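Local coordinates for protein tRNA-splicing endonuclease (Sulfolobus tokodaii, PDB 2CV8) that probably cuts introns out of precursor tRNA at both splice sites, leaving 2',3'-cyclic phosphate and 5'-hydroxyl ends, at residues V93-V103 / D113-P121; P127-E135 / K156-L165. All coordinates share one frame; numbering follows the deposited sequence.

Contact 1 of 2, residues V93-V103 / D113-P121; sequences VYEDLREKGYV and DFAVYTIGP
Phe114 of strand 114-117 packs against Val93 and Tyr94 of helix 87-99, a helix laid on the mixed sheet of the catalytic C-terminal domain. Helix segment 93-99 runs 8° from strand 114-117, with the axes 10.2 Å apart. The tight part is buried and mostly apolar. Phe114 has CG beside its backbone N (chi1 -52°), which carries the ring up to the helix. Phe114 CE1 lies 3.9 Å from Val93 CB. Phe114 CZ lies 4.0 Å from Tyr94 CB, and Phe114 CE2 meets the Tyr94 ring at the edge. Replacing Phe114 with an alanine would probably open a gap against Val93 and leave that edge of Tyr94 uncovered. Further along, Val116 splits its two methyls: CG2 meets Leu97 CD1, and CG1 sits against Tyr102 CB and CD2. A classic beta bulge sets Asp113 and Phe114 together opposite Val130 of strand 128-134. The solvent side is looser. Gly101 ends the helix in a Schellman motif with positive phi. The outer rim of the Tyr102 ring stays 4.0 Å from Thr118, CE2 to OG1. Lys100 NZ makes a salt bridge to Asp96 OD1 at 3.1 Å, and a second one to the C-terminal carboxylate of Met180 of the second subunit. Val103, by contrast, is buried and pairs antiparallel with Tyr117, a predicted active-site residue. Val103 N gives a hydrogen bond of 2.9 Å to Tyr117 O, and Tyr117 N returns one of 2.8 Å to Val103 O. The same Val103 O lies in the plane of the Tyr117 ring, at its edge, 3.7 Å from CD1.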
loop_
_atom_site.group_PDB
_atom_site.type_symbol
_atom_site.label_atom_id
_atom_site.label_comp_id
_atom_site.label_asym_id
_atom_site.label_seq_id
_atom_site.Cartn_x
_atom_site.Cartn_y
_atom_site.Cartn_z
ATOM N N VAL B 93 -13.932 -1.434 9.127
ATOM C CA VAL B 93 -13.809 -0.344 8.163
ATOM C C VAL B 93 -15.202 0.080 7.685
ATOM O O VAL B 93 -15.481 1.276 7.550
ATOM C CB VAL B 93 -12.956 -0.729 6.915
ATOM C CG1 VAL B 93 -12.797 0.487 6.000
ATOM C CG2 VAL B 93 -11.585 -1.222 7.329
ATOM N N TYR B 94 -16.080 -0.888 7.430
ATOM C CA TYR B 94 -17.421 -0.543 6.977
ATOM C C TYR B 94 -18.053 0.436 7.946
ATOM O O TYR B 94 -18.478 1.532 7.562
ATOM C CB TYR B 94 -18.330 -1.764 6.899
ATOM C CG TYR B 94 -19.703 -1.407 6.368
ATOM C CD1 TYR B 94 -19.949 -1.347 5.005
ATOM C CD2 TYR B 94 -20.728 -1.068 7.230
ATOM C CE1 TYR B 94 -21.182 -0.957 4.513
ATOM C CE2 TYR B 94 -21.969 -0.666 6.753
ATOM C CZ TYR B 94 -22.190 -0.610 5.392
ATOM O OH TYR B 94 -23.399 -0.161 4.927
ATOM N N GLU B 95 -18.112 0.014 9.206
ATOM C CA GLU B 95 -18.700 0.800 10.280
ATOM C C GLU B 95 -18.055 2.174 10.437
ATOM O O GLU B 95 -18.746 3.192 10.438
ATOM C CB GLU B 95 -18.583 0.032 11.590
ATOM C CG GLU B 95 -19.192 0.737 12.768
ATOM C CD GLU B 95 -18.877 0.026 14.059
ATOM O OE1 GLU B 95 -17.672 -0.058 14.398
ATOM O OE2 GLU B 95 -19.826 -0.450 14.724
ATOM N N ASP B 96 -16.732 2.189 10.580
ATOM C CA ASP B 96 -15.986 3.425 10.757
ATOM C C ASP B 96 -16.278 4.400 9.632
ATOM O O ASP B 96 -16.552 5.576 9.868
ATOM C CB ASP B 96 -14.490 3.118 10.811
ATOM C CG ASP B 96 -13.627 4.359 11.073
ATOM O OD1 ASP B 96 -13.033 4.897 10.111
ATOM O OD2 ASP B 96 -13.535 4.786 12.245
ATOM N N LEU B 97 -16.229 3.911 8.403
ATOM C CA LEU B 97 -16.490 4.766 7.270
ATOM C C LEU B 97 -17.941 5.191 7.235
ATOM O O LEU B 97 -18.259 6.349 6.949
ATOM C CB LEU B 97 -16.118 4.055 5.974
ATOM C CG LEU B 97 -14.611 3.945 5.722
ATOM C CD1 LEU B 97 -14.359 3.419 4.317
ATOM C CD2 LEU B 97 -13.964 5.312 5.886
ATOM N N ARG B 98 -18.826 4.255 7.533
ATOM C CA ARG B 98 -20.244 4.557 7.520
ATOM C C ARG B 98 -20.553 5.573 8.628
ATOM O O ARG B 98 -21.281 6.545 8.424
ATOM C CB ARG B 98 -21.036 3.271 7.737
ATOM C CG ARG B 98 -22.394 3.296 7.114
ATOM C CD ARG B 98 -22.333 3.033 5.623
ATOM N NE ARG B 98 -23.498 3.612 4.960
ATOM C CZ ARG B 98 -23.987 3.215 3.790
ATOM N NH1 ARG B 98 -23.433 2.220 3.124
ATOM N NH2 ARG B 98 -25.037 3.826 3.281
ATOM N N GLU B 99 -19.964 5.350 9.799
ATOM C CA GLU B 99 -20.169 6.223 10.946
ATOM C C GLU B 99 -19.672 7.633 10.665
ATOM O O GLU B 99 -20.157 8.600 11.251
ATOM C CB GLU B 99 -19.457 5.648 12.171
ATOM C CG GLU B 99 -20.080 6.073 13.489
ATOM C CD GLU B 99 -21.496 5.550 13.674
ATOM O OE1 GLU B 99 -22.160 5.953 14.649
ATOM O OE2 GLU B 99 -21.947 4.731 12.852
ATOM N N LYS B 100 -18.705 7.744 9.761
ATOM C CA LYS B 100 -18.146 9.038 9.386
ATOM C C LYS B 100 -18.979 9.724 8.313
ATOM O O LYS B 100 -18.631 10.810 7.849
ATOM C CB LYS B 100 -16.698 8.885 8.903
ATOM C CG LYS B 100 -15.719 8.711 10.036
ATOM C CD LYS B 100 -14.290 8.504 9.565
ATOM C CE LYS B 100 -13.387 8.195 10.761
ATOM N NZ LYS B 100 -12.004 7.843 10.358
ATOM N N GLY B 101 -20.065 9.082 7.905
ATOM C CA GLY B 101 -20.932 9.692 6.916
ATOM C C GLY B 101 -20.765 9.327 5.457
ATOM O O GLY B 101 -21.506 9.834 4.619
ATOM N N TYR B 102 -19.800 8.475 5.131
ATOM C CA TYR B 102 -19.627 8.083 3.736
ATOM C C TYR B 102 -20.696 7.041 3.400
ATOM O O TYR B 102 -21.277 6.421 4.293
ATOM C CB TYR B 102 -18.248 7.454 3.492
ATOM C CG TYR B 102 -17.048 8.333 3.768
ATOM C CD1 TYR B 102 -16.602 8.555 5.070
ATOM C CD2 TYR B 102 -16.327 8.914 2.717
ATOM C CE1 TYR B 102 -15.464 9.326 5.321
ATOM C CE2 TYR B 102 -15.189 9.684 2.961
ATOM C CZ TYR B 102 -14.758 9.886 4.264
ATOM O OH TYR B 102 -13.619 10.634 4.516
ATOM N N VAL B 103 -20.968 6.878 2.114
ATOM C CA VAL B 103 -21.904 5.868 1.658
ATOM C C VAL B 103 -20.957 4.764 1.182
ATOM O O VAL B 103 -20.159 4.959 0.270
ATOM C CB VAL B 103 -22.776 6.396 0.500
ATOM C CG1 VAL B 103 -23.708 5.317 -0.018
ATOM C CG2 VAL B 103 -23.599 7.552 1.000
ATOM N N ASP B 113 -12.434 -4.051 -1.450
ATOM C CA ASP B 113 -13.494 -4.408 -0.520
ATOM C C ASP B 113 -14.660 -3.442 -0.608
ATOM O O ASP B 113 -15.812 -3.857 -0.706
ATOM C CB ASP B 113 -12.966 -4.438 0.911
ATOM C CG ASP B 113 -11.951 -5.537 1.131
ATOM O OD1 ASP B 113 -12.249 -6.697 0.752
ATOM O OD2 ASP B 113 -10.864 -5.240 1.686
ATOM N N PHE B 114 -14.366 -2.151 -0.590
ATOM C CA PHE B 114 -15.431 -1.164 -0.637
ATOM C C PHE B 114 -15.271 -0.078 -1.683
ATOM O O PHE B 114 -14.166 0.205 -2.150
ATOM C CB PHE B 114 -15.565 -0.491 0.731
ATOM C CG PHE B 114 -15.697 -1.453 1.869
ATOM C CD1 PHE B 114 -14.726 -1.496 2.872
ATOM C CD2 PHE B 114 -16.799 -2.312 1.952
ATOM C CE1 PHE B 114 -14.847 -2.385 3.954
ATOM C CE2 PHE B 114 -16.935 -3.202 3.023
ATOM C CZ PHE B 114 -15.958 -3.240 4.023
ATOM N N ALA B 115 -16.405 0.519 -2.042
ATOM C CA ALA B 115 -16.464 1.637 -2.976
ATOM C C ALA B 115 -17.107 2.737 -2.130
ATOM O O ALA B 115 -18.322 2.789 -1.977
ATOM C CB ALA B 115 -17.330 1.304 -4.153
ATOM N N VAL B 116 -16.276 3.599 -1.558
ATOM C CA VAL B 116 -16.753 4.665 -0.698
ATOM C C VAL B 116 -17.109 5.935 -1.466
ATOM O O VAL B 116 -16.347 6.390 -2.321
ATOM C CB VAL B 116 -15.701 4.986 0.373
ATOM C CG1 VAL B 116 -16.272 5.912 1.405
ATOM C CG2 VAL B 116 -15.228 3.700 1.026
ATOM N N TYR B 117 -18.272 6.500 -1.143
ATOM C CA TYR B 117 -18.780 7.721 -1.785
ATOM C C TYR B 117 -19.087 8.874 -0.822
ATOM O O TYR B 117 -19.574 8.662 0.289
ATOM C CB TYR B 117 -20.102 7.447 -2.509
ATOM C CG TYR B 117 -20.042 6.482 -3.660
ATOM C CD1 TYR B 117 -19.872 5.114 -3.446
ATOM C CD2 TYR B 117 -20.155 6.938 -4.968
ATOM C CE1 TYR B 117 -19.817 4.224 -4.515
ATOM C CE2 TYR B 117 -20.098 6.059 -6.039
ATOM C CZ TYR B 117 -19.925 4.704 -5.804
ATOM O OH TYR B 117 -19.822 3.841 -6.860
ATOM N N THR B 118 -18.866 10.104 -1.280
ATOM C CA THR B 118 -19.218 11.290 -0.491
ATOM C C THR B 118 -20.448 11.847 -1.208
ATOM O O THR B 118 -20.366 12.217 -2.374
ATOM C CB THR B 118 -18.122 12.385 -0.508
ATOM O OG1 THR B 118 -17.066 12.032 0.393
ATOM C CG2 THR B 118 -18.711 13.735 -0.089
ATOM N N ILE B 119 -21.588 11.881 -0.534
ATOM C CA ILE B 119 -22.806 12.395 -1.156
ATOM C C ILE B 119 -23.539 13.383 -0.256
ATOM O O ILE B 119 -23.235 13.506 0.931
ATOM C CB ILE B 119 -23.802 11.248 -1.543
ATOM C CG1 ILE B 119 -23.927 10.250 -0.393
ATOM C CG2 ILE B 119 -23.329 10.520 -2.800
ATOM C CD1 ILE B 119 -24.533 10.806 0.886
ATOM N N GLY B 120 -24.508 14.081 -0.835
ATOM C CA GLY B 120 -25.281 15.043 -0.078
ATOM C C GLY B 120 -26.469 15.514 -0.888
ATOM O O GLY B 120 -26.736 14.973 -1.965
ATOM N N PRO B 121 -27.214 16.514 -0.394
ATOM C CA PRO B 121 -28.376 17.024 -1.126
ATOM C C PRO B 121 -27.948 17.464 -2.518
ATOM O O PRO B 121 -27.331 18.518 -2.678
ATOM C CB PRO B 121 -28.831 18.197 -0.268
ATOM C CG PRO B 121 -28.456 17.754 1.114
ATOM C CD PRO B 121 -27.073 17.192 0.905
#

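Contact 2 of 2, residues P127-E135 / K156-L165; sequences PYLVIALDE and KELILGIVNL
Tyr128 and Glu157 share one first torsion: CG is anti to the carbonyl carbon in both, chi1 -67° and -70°. This sets the two side chains side by side, pointing the same way. Glu157 CB touches the edge of the Tyr128 ring, 3.5 Å from CD2. The Glu157 chain then bends at chi2, and the carboxylate turns away, with a long, weak ion pair to Lys176. Lys156, a predicted active-site residue, is extended beyond CG and crosses Pro127. Lys156 CD is 3.7 Å from Pro127 O, and Lys156 NZ is 3.8 Å from Pro127 CG. Lys156 and Glu157 are poorly ordered. Strands 128-134 and 157-163 are parallel: the central strand and its neighbour, both inside the sheet. The chain between them includes helix 141-151, making a beta-alpha-beta crossover. Leu129, Ile131 and Leu133 each give and accept a backbone hydrogen bond with strand 157-163; the one from Ile159 N to Leu129 O is weak. Their side chains share a face with Leu158, Leu160 and Ile162. On this face Ile131 CD1 meets Leu158 CD2 at 4.0 Å, and Ile131 CG2 meets Leu160 CD1 at 4.2 Å. Phe147 of helix 141-151 covers Ile131 and Leu160. The other face carries Val130, Ala132, Ile159 and Val163, and Val93 of helix 87-99 touches Ala132 and Val163. The strands come close at Gly161, whose CA is 4.3 Å from Ala132 CA. A CB on Gly161 would lie about 3.5 Å from Val130 CG1. At the far end, Leu165 CD2 sits 3.9 Å from Asp134 OD1, and Asp134 O accepts a hydrogen bond from Ser141 of the second subunit.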
loop_
_atom_site.group_PDB
_atom_site.type_symbol
_atom_site.label_atom_id
_atom_site.label_comp_id
_atom_site.label_asym_id
_atom_site.label_seq_id
_atom_site.Cartn_x
_atom_site.Cartn_y
_atom_site.Cartn_z
ATOM N N PRO B 127 -16.062 7.500 -6.609
ATOM C CA PRO B 127 -15.858 6.448 -5.611
ATOM C C PRO B 127 -14.424 6.185 -5.181
ATOM O O PRO B 127 -13.554 5.954 -6.017
ATOM C CB PRO B 127 -16.452 5.206 -6.283
ATOM C CG PRO B 127 -17.170 5.729 -7.510
ATOM C CD PRO B 127 -16.368 6.909 -7.917
ATOM N N TYR B 128 -14.184 6.212 -3.875
ATOM C CA TYR B 128 -12.857 5.911 -3.356
ATOM C C TYR B 128 -12.880 4.414 -3.106
ATOM O O TYR B 128 -13.841 3.889 -2.562
ATOM C CB TYR B 128 -12.580 6.661 -2.048
ATOM C CG TYR B 128 -12.484 8.148 -2.243
ATOM C CD1 TYR B 128 -13.583 8.977 -2.019
ATOM C CD2 TYR B 128 -11.318 8.721 -2.745
ATOM C CE1 TYR B 128 -13.523 10.346 -2.297
ATOM C CE2 TYR B 128 -11.246 10.084 -3.030
ATOM C CZ TYR B 128 -12.353 10.891 -2.806
ATOM O OH TYR B 128 -12.292 12.235 -3.102
ATOM N N LEU B 129 -11.836 3.721 -3.524
ATOM C CA LEU B 129 -11.760 2.283 -3.331
ATOM C C LEU B 129 -10.942 1.977 -2.091
ATOM O O LEU B 129 -9.821 2.460 -1.936
ATOM C CB LEU B 129 -11.125 1.628 -4.553
ATOM C CG LEU B 129 -12.072 1.133 -5.644
ATOM C CD1 LEU B 129 -13.324 1.988 -5.719
ATOM C CD2 LEU B 129 -11.324 1.140 -6.958
ATOM N N VAL B 130 -11.507 1.172 -1.202
ATOM C CA VAL B 130 -10.815 0.832 0.028
ATOM C C VAL B 130 -10.649 -0.666 0.184
ATOM O O VAL B 130 -11.535 -1.451 -0.159
ATOM C CB VAL B 130 -11.578 1.367 1.296
ATOM C CG1 VAL B 130 -10.766 1.093 2.552
ATOM C CG2 VAL B 130 -11.851 2.862 1.178
ATOM N N ILE B 131 -9.498 -1.054 0.710
ATOM C CA ILE B 131 -9.202 -2.450 0.971
ATOM C C ILE B 131 -8.863 -2.543 2.443
ATOM O O ILE B 131 -7.879 -1.954 2.892
ATOM C CB ILE B 131 -8.017 -2.933 0.130
ATOM C CG1 ILE B 131 -8.497 -3.232 -1.299
ATOM C CG2 ILE B 131 -7.370 -4.134 0.794
ATOM C CD1 ILE B 131 -7.402 -3.526 -2.269
ATOM N N ALA B 132 -9.695 -3.262 3.192
ATOM C CA ALA B 132 -9.487 -3.423 4.626
ATOM C C ALA B 132 -8.359 -4.408 4.921
ATOM O O ALA B 132 -8.222 -5.438 4.257
ATOM C CB ALA B 132 -10.774 -3.885 5.288
ATOM N N LEU B 133 -7.557 -4.084 5.930
ATOM C CA LEU B 133 -6.440 -4.927 6.302
ATOM C C LEU B 133 -6.229 -5.014 7.802
ATOM O O LEU B 133 -6.570 -4.102 8.556
ATOM C CB LEU B 133 -5.165 -4.408 5.636
ATOM C CG LEU B 133 -4.412 -5.422 4.785
ATOM C CD1 LEU B 133 -5.364 -6.124 3.806
ATOM C CD2 LEU B 133 -3.303 -4.709 4.055
ATOM N N ASP B 134 -5.663 -6.141 8.215
ATOM C CA ASP B 134 -5.351 -6.410 9.606
ATOM C C ASP B 134 -3.918 -5.895 9.737
ATOM O O ASP B 134 -3.012 -6.352 9.044
ATOM C CB ASP B 134 -5.491 -7.916 9.837
ATOM C CG ASP B 134 -4.862 -8.389 11.127
ATOM O OD1 ASP B 134 -4.654 -7.581 12.063
ATOM O OD2 ASP B 134 -4.584 -9.604 11.199
ATOM N N GLU B 135 -3.744 -4.858 10.554
ATOM C CA GLU B 135 -2.439 -4.228 10.724
ATOM C C GLU B 135 -1.273 -5.201 10.793
ATOM O O GLU B 135 -0.183 -4.914 10.291
ATOM C CB GLU B 135 -2.434 -3.338 11.970
ATOM C CG GLU B 135 -2.647 -4.082 13.282
ATOM C CD GLU B 135 -2.688 -3.154 14.492
ATOM O OE1 GLU B 135 -2.938 -3.651 15.612
ATOM O OE2 GLU B 135 -2.468 -1.933 14.322
ATOM N N LYS B 156 -8.714 5.303 -10.003
ATOM C CA LYS B 156 -9.434 5.963 -8.921
ATOM C C LYS B 156 -8.500 5.981 -7.718
ATOM O O LYS B 156 -7.307 5.709 -7.857
ATOM C CB LYS B 156 -10.724 5.209 -8.596
ATOM C CG LYS B 156 -11.755 5.301 -9.703
ATOM C CD LYS B 156 -13.020 4.543 -9.371
ATOM C CE LYS B 156 -14.086 4.815 -10.421
ATOM N NZ LYS B 156 -15.270 3.933 -10.255
ATOM N N GLU B 157 -9.023 6.295 -6.542
ATOM C CA GLU B 157 -8.168 6.335 -5.366
ATOM C C GLU B 157 -8.188 5.053 -4.536
ATOM O O GLU B 157 -9.202 4.717 -3.926
ATOM C CB GLU B 157 -8.543 7.532 -4.499
ATOM C CG GLU B 157 -8.166 8.867 -5.129
ATOM C CD GLU B 157 -6.659 9.055 -5.257
ATOM O OE1 GLU B 157 -5.996 8.206 -5.893
ATOM O OE2 GLU B 157 -6.135 10.053 -4.718
ATOM N N LEU B 158 -7.061 4.338 -4.522
ATOM C CA LEU B 158 -6.942 3.100 -3.752
ATOM C C LEU B 158 -6.483 3.444 -2.337
ATOM O O LEU B 158 -5.561 4.243 -2.144
ATOM C CB LEU B 158 -5.940 2.155 -4.415
ATOM C CG LEU B 158 -5.920 0.707 -3.916
ATOM C CD1 LEU B 158 -5.419 0.669 -2.491
ATOM C CD2 LEU B 158 -7.314 0.096 -4.016
ATOM N N ILE B 159 -7.113 2.819 -1.347
ATOM C CA ILE B 159 -6.803 3.093 0.054
ATOM C C ILE B 159 -6.879 1.856 0.941
ATOM O O ILE B 159 -7.823 1.078 0.857
ATOM C CB ILE B 159 -7.771 4.168 0.607
ATOM C CG1 ILE B 159 -7.552 5.482 -0.135
ATOM C CG2 ILE B 159 -7.549 4.386 2.091
ATOM C CD1 ILE B 159 -8.385 6.615 0.387
ATOM N N LEU B 160 -5.868 1.698 1.792
ATOM C CA LEU B 160 -5.763 0.579 2.722
ATOM C C LEU B 160 -6.375 0.944 4.063
ATOM O O LEU B 160 -6.005 1.946 4.666
ATOM C CB LEU B 160 -4.289 0.213 2.923
ATOM C CG LEU B 160 -3.765 -1.034 2.216
ATOM C CD1 LEU B 160 -4.315 -2.250 2.934
ATOM C CD2 LEU B 160 -4.180 -1.046 0.754
ATOM N N GLY B 161 -7.320 0.141 4.532
ATOM C CA GLY B 161 -7.931 0.421 5.817
ATOM C C GLY B 161 -7.362 -0.536 6.843
ATOM O O GLY B 161 -7.873 -1.645 7.013
ATOM N N ILE B 162 -6.307 -0.112 7.532
ATOM C CA ILE B 162 -5.664 -0.960 8.528
ATOM C C ILE B 162 -6.306 -0.845 9.908
ATOM O O ILE B 162 -6.246 0.201 10.557
ATOM C CB ILE B 162 -4.170 -0.649 8.587
ATOM C CG1 ILE B 162 -3.557 -0.952 7.214
ATOM C CG2 ILE B 162 -3.509 -1.470 9.671
ATOM C CD1 ILE B 162 -2.056 -0.797 7.137
ATOM N N VAL B 163 -6.904 -1.954 10.341
ATOM C CA VAL B 163 -7.628 -2.037 11.597
ATOM C C VAL B 163 -6.911 -2.756 12.724
ATOM O O VAL B 163 -6.285 -3.793 12.517
ATOM C CB VAL B 163 -8.986 -2.762 11.376
ATOM C CG1 VAL B 163 -9.786 -2.814 12.668
ATOM C CG2 VAL B 163 -9.779 -2.054 10.294
ATOM N N ASN B 164 -7.011 -2.192 13.924
ATOM C CA ASN B 164 -6.452 -2.810 15.118
ATOM C C ASN B 164 -7.667 -3.441 15.807
ATOM O O ASN B 164 -8.543 -2.732 16.308
ATOM C CB ASN B 164 -5.831 -1.759 16.036
ATOM C CG ASN B 164 -5.449 -2.323 17.395
ATOM O OD1 ASN B 164 -5.051 -1.585 18.289
ATOM N ND2 ASN B 164 -5.568 -3.637 17.554
ATOM N N LEU B 165 -7.735 -4.763 15.834
ATOM C CA LEU B 165 -8.881 -5.406 16.451
ATOM C C LEU B 165 -8.961 -5.204 17.955
ATOM O O LEU B 165 -10.005 -5.460 18.562
ATOM C CB LEU B 165 -8.910 -6.903 16.123
ATOM C CG LEU B 165 -9.280 -7.269 14.681
ATOM C CD1 LEU B 165 -10.520 -6.478 14.231
ATOM C CD2 LEU B 165 -8.108 -6.968 13.770
#

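How the contacts relate
Both contacts belong to one sheet of the catalytic domain. Contact 1 is the more buried and joins helix 87-99 to the sheet, mostly through apolar side chains. Its backbone pairing is limited to one antiparallel bridge near the sheet edge. Contact 2 is strand on strand inside the sheet and rests on a run of backbone hydrogen bonds between parallel strands, with its ends more exposed. Strands 114-117 and 128-134 are neighbours, so the contacts touch. Val116 N probably hydrogen-bonds to Tyr128 O, and Asp113 OD2 probably accepts one from Ala132 N. The predicted active-site residues Tyr117 and Lys156 lie one in each contact, and Tyr117 CE2 packs on Pro127 CG. Both contacts also reach the second subunit.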